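Local coordinates for protein Thf1 (Thermosynechococcus elongatus, PDB 5MJR) that may take part in building the photosynthetic membrane and is linked to the FtsH protease complex involved in photosystem II repair, at residues L142-T145 with L151-V154; Q79-Y84 with G88-I93. All blocks are in the same frame, centred on the assembly; numbering follows the deposited sequence. Where two conformers were deposited one is given.

Contact 1: L142-T145 with L151-V154; sequences LNHT and LHAV
His-144 and His-152 carry this contact alone, ring against ring, and the 91 Å² buried between the segments is shared almost equally by the two. The CE1-NE2 side of His-144 lies over one face of His-152, toward its rim: His-144 CE1 lies 3.2 Å from His-152 NE2, and the two CE1 atoms of His-144 and His-152 come within 3.3 Å of each other. His-144 NE2 sits 3.3 Å above the plane of the His-152 ring. The ring centroids are 4.0 Å apart and the planes meet at 47°, so the pair is oblique, neither a parallel stack nor an edge-to-face arrangement.

The torsions explain how both rings reach the same spot. In His-144 CG stands anti to the backbone N (chi1 -174°), which carries the imidazole out from the loop toward the helix. His-152 takes the other course, with CG anti to its carbonyl carbon (chi1 -68°), and the two side chains cross at about a right angle.

Each ring is also fixed through a nitrogen by the backbone between the segments. His-144 NE2 bonds to Lys-147 O, while His-152 ND1 is paired with Ser-149 N and, as the acceptor of that amide, should lack a proton there. These bonds probably limit rotation about chi2, and they satisfy one polar atom on each buried ring. Around them, Leu-184 touches His-144, and Phe-69 of helix 67-80 touches His-152.

Just before His-144, Asn-143 is the centre of an inverse gamma turn, with a weak bond of 2.9 Å from His-144 N to Leu-142 O. The whole is a local loop-to-helix closure in an all-helical fold: a buried histidine pair packs the incoming loop against the first turn of helix 150-162.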
loop_
_atom_site.group_PDB
_atom_site.type_symbol
_atom_site.label_atom_id
_atom_site.label_comp_id
_atom_site.label_asym_id
_atom_site.label_seq_id
_atom_site.Cartn_x
_atom_site.Cartn_y
_atom_site.Cartn_z
ATOM N N LEU A 142 -9.248 6.222 5.820
ATOM C CA LEU A 142 -10.011 6.264 4.574
ATOM C C LEU A 142 -10.548 7.639 4.267
ATOM O O LEU A 142 -10.880 7.930 3.077
ATOM C CB LEU A 142 -11.163 5.299 4.632
ATOM C CG LEU A 142 -10.828 3.823 4.644
ATOM C CD1 LEU A 142 -12.119 3.018 4.372
ATOM C CD2 LEU A 142 -9.718 3.320 3.860
ATOM N N ASN A 143 -10.600 8.502 5.281
ATOM C CA ASN A 143 -10.940 9.911 5.077
ATOM C C ASN A 143 -9.716 10.712 4.605
ATOM O O ASN A 143 -9.168 11.548 5.311
ATOM C CB ASN A 143 -11.550 10.484 6.334
ATOM C CG ASN A 143 -12.942 9.966 6.621
ATOM O OD1 ASN A 143 -13.701 9.733 5.673
ATOM N ND2 ASN A 143 -13.244 9.805 7.923
ATOM N N HIS A 144 -9.266 10.315 3.430
ATOM C CA HIS A 144 -7.994 10.773 2.905
ATOM C C HIS A 144 -8.169 12.080 2.161
ATOM O O HIS A 144 -8.874 12.070 1.107
ATOM C CB HIS A 144 -7.494 9.721 1.925
ATOM C CG HIS A 144 -6.101 10.014 1.426
ATOM N ND1 HIS A 144 -5.024 9.773 2.231
ATOM C CD2 HIS A 144 -5.677 10.590 0.296
ATOM C CE1 HIS A 144 -3.959 10.198 1.556
ATOM N NE2 HIS A 144 -4.325 10.675 0.373
ATOM N N THR A 145 -7.461 13.081 2.627
ATOM C CA THR A 145 -7.337 14.371 1.912
ATOM C C THR A 145 -5.843 14.571 1.562
ATOM O O THR A 145 -4.997 13.949 2.124
ATOM C CB THR A 145 -7.979 15.480 2.773
ATOM O OG1 THR A 145 -7.168 15.749 3.929
ATOM C CG2 THR A 145 -9.395 15.048 3.217
ATOM N N LEU A 151 -0.978 3.661 -4.384
ATOM C CA LEU A 151 -0.777 2.889 -3.150
ATOM C C LEU A 151 -1.925 2.979 -2.164
ATOM O O LEU A 151 -2.148 2.014 -1.433
ATOM C CB LEU A 151 0.593 3.232 -2.527
ATOM C CG LEU A 151 1.848 2.854 -3.304
ATOM C CD1 LEU A 151 3.040 3.624 -2.827
ATOM C CD2 LEU A 151 2.019 1.377 -3.213
ATOM N N HIS A 152 -2.619 4.112 -2.150
ATOM C CA HIS A 152 -3.775 4.173 -1.264
ATOM C C HIS A 152 -4.926 3.296 -1.790
ATOM O O HIS A 152 -5.639 2.702 -0.981
ATOM C CB HIS A 152 -4.278 5.608 -1.274
ATOM C CG HIS A 152 -3.347 6.568 -0.625
ATOM N ND1 HIS A 152 -2.836 7.625 -1.334
ATOM C CD2 HIS A 152 -2.891 6.637 0.651
ATOM C CE1 HIS A 152 -2.087 8.316 -0.451
ATOM N NE2 HIS A 152 -2.076 7.725 0.756
ATOM N N ALA A 153 -5.040 3.115 -3.107
ATOM C CA ALA A 153 -5.974 2.146 -3.697
ATOM C C ALA A 153 -5.656 0.706 -3.308
ATOM O O ALA A 153 -6.480 -0.056 -2.928
ATOM C CB ALA A 153 -6.103 2.266 -5.204
ATOM N N VAL A 154 -4.352 0.351 -3.393
ATOM C CA VAL A 154 -3.883 -0.957 -2.990
ATOM C C VAL A 154 -4.216 -1.187 -1.528
ATOM O O VAL A 154 -4.674 -2.256 -1.124
ATOM C CB VAL A 154 -2.410 -1.186 -3.375
ATOM C CG1 VAL A 154 -1.929 -2.534 -2.833
ATOM C CG2 VAL A 154 -2.225 -1.083 -4.899
#

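Contact 2: Q79-Y84 with G88-I93; sequences QFMEGY and GDRDRI
A helix-loop-helix connection, in which helix 67-80 runs through a type I beta turn from Met-81 to Tyr-84 toward helix 90-100, is closed here by Arg-90 reaching back to the turn. Arg-90 NH1 donates to Met-81 O over 2.8 Å, with an N-H...O angle of 155°. The oxygen lies in the guanidinium plane, whereas NH1 is tilted 29° from the carbonyl plane. Tyr-84 N, the donor of the turn's own bond, reaches Met-81 O from the opposite face of that plane, so two donors grip one acceptor.

A bend at chi3 (50°) turns the Arg-90 guanidinium toward the turn, while its CD packs 3.7 Å from Met-81 CB as the two side chains slide past each other in opposite directions. Water 1 accepts from the same NH1 and donates to Glu-82 O and Tyr-84 O, extending the grip to two more carbonyls. Were Arg-90 shortened to an alanine, Met-81 O would probably keep just the turn amide of the two donors described, water 1 would lose the NH1 donor, and Met-81 CB would be uncovered.

On the apolar side of the contact, Ile-93 CD1 lies 3.6 Å from Tyr-84 OH and 3.9 Å from Met-81 CE. Met-81 CE also stands 3.5 Å above the Tyr-84 ring plane, offset toward the rim. Asp-89 CB meets the ring edge at Tyr-84 CE2, and water 2, in the ring plane, accepts from Tyr-84 OH and donates to Asp-89 OD2.

Asp-89 OD1 forms a salt bridge with Arg-37. Helix 41-58 flanks the apolar side, where Tyr-43 meets Tyr-84 edge-to-face and Ile-47 touches Ile-93, while Phe-77 of helix 67-80 packs on both Arg-90 and Ile-93.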
loop_
_atom_site.group_PDB
_atom_site.type_symbol
_atom_site.label_atom_id
_atom_site.label_comp_id
_atom_site.label_asym_id
_atom_site.label_seq_id
_atom_site.Cartn_x
_atom_site.Cartn_y
_atom_site.Cartn_z
ATOM N N GLN A 79 3.089 -8.546 -2.493
ATOM C CA GLN A 79 2.532 -9.180 -3.696
ATOM C C GLN A 79 3.573 -9.338 -4.735
ATOM O O GLN A 79 3.738 -10.461 -5.279
ATOM C CB GLN A 79 1.341 -8.368 -4.229
ATOM C CG GLN A 79 0.617 -8.983 -5.426
ATOM C CD GLN A 79 1.337 -9.028 -6.751
ATOM O OE1 GLN A 79 1.951 -8.078 -7.198
ATOM N NE2 GLN A 79 1.151 -10.232 -7.449
ATOM N N PHE A 80 4.377 -8.312 -5.063
ATOM C CA PHE A 80 5.420 -8.461 -6.118
ATOM C C PHE A 80 6.541 -9.331 -5.621
ATOM O O PHE A 80 7.220 -9.925 -6.477
ATOM C CB PHE A 80 5.819 -7.206 -6.860
ATOM C CG PHE A 80 6.790 -6.274 -6.236
ATOM C CD1 PHE A 80 8.135 -6.603 -5.901
ATOM C CD2 PHE A 80 6.365 -4.968 -5.941
ATOM C CE1 PHE A 80 8.925 -5.589 -5.320
ATOM C CE2 PHE A 80 7.182 -4.037 -5.366
ATOM C CZ PHE A 80 8.426 -4.373 -5.009
ATOM N N MET A 81 6.763 -9.441 -4.321
ATOM C CA MET A 81 7.825 -10.231 -3.799
ATOM C C MET A 81 7.388 -11.651 -3.423
ATOM O O MET A 81 8.228 -12.408 -2.876
ATOM C CB MET A 81 8.429 -9.536 -2.559
ATOM C CG MET A 81 9.117 -8.209 -2.865
ATOM S SD MET A 81 10.677 -8.396 -3.792
ATOM C CE MET A 81 11.783 -8.879 -2.477
ATOM N N GLU A 82 6.147 -12.049 -3.772
ATOM C CA GLU A 82 5.645 -13.327 -3.316
ATOM C C GLU A 82 6.454 -14.546 -3.794
ATOM O O GLU A 82 6.478 -15.588 -3.180
ATOM C CB GLU A 82 4.146 -13.447 -3.676
ATOM C CG GLU A 82 3.812 -13.522 -5.086
ATOM C CD GLU A 82 2.306 -13.573 -5.378
ATOM O OE1 GLU A 82 1.555 -13.844 -4.426
ATOM O OE2 GLU A 82 1.934 -13.321 -6.561
ATOM N N GLY A 83 7.107 -14.395 -4.963
ATOM C CA GLY A 83 7.980 -15.408 -5.510
ATOM C C GLY A 83 9.435 -15.140 -5.441
ATOM O O GLY A 83 10.218 -15.836 -6.097
ATOM N N TYR A 84 9.832 -14.094 -4.721
ATOM C CA TYR A 84 11.226 -13.667 -4.639
ATOM C C TYR A 84 12.066 -14.822 -4.104
ATOM O O TYR A 84 11.812 -15.410 -3.103
ATOM C CB TYR A 84 11.380 -12.495 -3.702
ATOM C CG TYR A 84 12.832 -11.988 -3.660
ATOM C CD1 TYR A 84 13.340 -11.294 -4.740
ATOM C CD2 TYR A 84 13.665 -12.285 -2.625
ATOM C CE1 TYR A 84 14.634 -10.861 -4.777
ATOM C CE2 TYR A 84 15.006 -11.873 -2.665
ATOM C CZ TYR A 84 15.468 -11.177 -3.761
ATOM O OH TYR A 84 16.800 -10.754 -3.824
ATOM N N GLY A 88 14.742 -15.819 1.950
ATOM C CA GLY A 88 15.228 -15.357 3.224
ATOM C C GLY A 88 15.733 -13.940 3.280
ATOM O O GLY A 88 15.970 -13.430 4.392
ATOM N N ASP A 89 15.912 -13.307 2.119
ATOM C CA ASP A 89 16.322 -11.933 2.027
ATOM C C ASP A 89 15.160 -10.938 1.967
ATOM O O ASP A 89 15.421 -9.745 2.029
ATOM C CB ASP A 89 17.249 -11.676 0.817
ATOM C CG ASP A 89 18.650 -12.312 0.960
ATOM O OD1 ASP A 89 19.008 -12.852 2.038
ATOM O OD2 ASP A 89 19.376 -12.113 -0.007
ATOM N N ARG A 90 13.909 -11.438 1.835
ATOM C CA ARG A 90 12.820 -10.524 1.590
ATOM C C ARG A 90 12.567 -9.502 2.732
ATOM O O ARG A 90 12.424 -8.300 2.476
ATOM C CB ARG A 90 11.616 -11.388 1.287
ATOM C CG ARG A 90 10.422 -10.611 0.997
ATOM C CD ARG A 90 9.384 -11.516 0.363
ATOM N NE ARG A 90 9.187 -12.713 1.131
ATOM C CZ ARG A 90 8.871 -13.909 0.660
ATOM N NH1 ARG A 90 8.573 -14.083 -0.658
ATOM N NH2 ARG A 90 8.864 -14.961 1.513
ATOM N N ASP A 91 12.681 -9.967 3.960
ATOM C CA ASP A 91 12.513 -9.026 5.086
ATOM C C ASP A 91 13.654 -7.982 5.192
ATOM O O ASP A 91 13.419 -6.797 5.483
ATOM C CB ASP A 91 12.388 -9.729 6.430
ATOM C CG ASP A 91 11.076 -10.612 6.526
ATOM O OD1 ASP A 91 10.111 -10.423 5.688
ATOM O OD2 ASP A 91 10.972 -11.539 7.393
ATOM N N ARG A 92 14.878 -8.396 4.878
ATOM C CA ARG A 92 15.974 -7.462 4.870
ATOM C C ARG A 92 15.804 -6.451 3.769
ATOM O O ARG A 92 16.138 -5.263 3.929
ATOM C CB ARG A 92 17.342 -8.221 4.560
ATOM C CG ARG A 92 17.829 -8.972 5.730
ATOM C CD ARG A 92 18.963 -9.903 5.278
ATOM N NE ARG A 92 19.692 -10.584 6.345
ATOM C CZ ARG A 92 19.766 -11.898 6.547
ATOM N NH1 ARG A 92 19.114 -12.793 5.768
ATOM N NH2 ARG A 92 20.507 -12.349 7.573
ATOM N N ILE A 93 15.284 -6.841 2.638
ATOM C CA ILE A 93 15.014 -5.918 1.561
ATOM C C ILE A 93 13.924 -4.861 1.973
ATOM O O ILE A 93 14.066 -3.686 1.678
ATOM C CB ILE A 93 14.585 -6.640 0.242
ATOM C CG1 ILE A 93 15.817 -7.416 -0.307
ATOM C CG2 ILE A 93 13.994 -5.714 -0.762
ATOM C CD1 ILE A 93 15.525 -8.348 -1.414
HETATM O O HOH W 1 9.346 -16.498 -2.103
HETATM O O HOH W 2 18.741 -10.445 -1.999
#

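From the N terminus, contact 2 comes first: 79-84 meets 88-93 across three intervening residues, closing the short connection from helix 67-80 to helix 90-100. The chain then passes through helices 105-113 and 123-131 before contact 1 joins 142-145 to 151-154 across five residues, closing the loop that leads into helix 150-162. The two closures are therefore in series, neither enclosing nor crossing the other. The centres of contact 1 and contact 2 are about 24 Å apart, on opposite sides of the chain's centre, and the nearest atoms of contact 1 and contact 2 remain about 7 Å apart. Helix 67-80 relates them: its end enters contact 2, while Phe-69, near its start, touches contact 1.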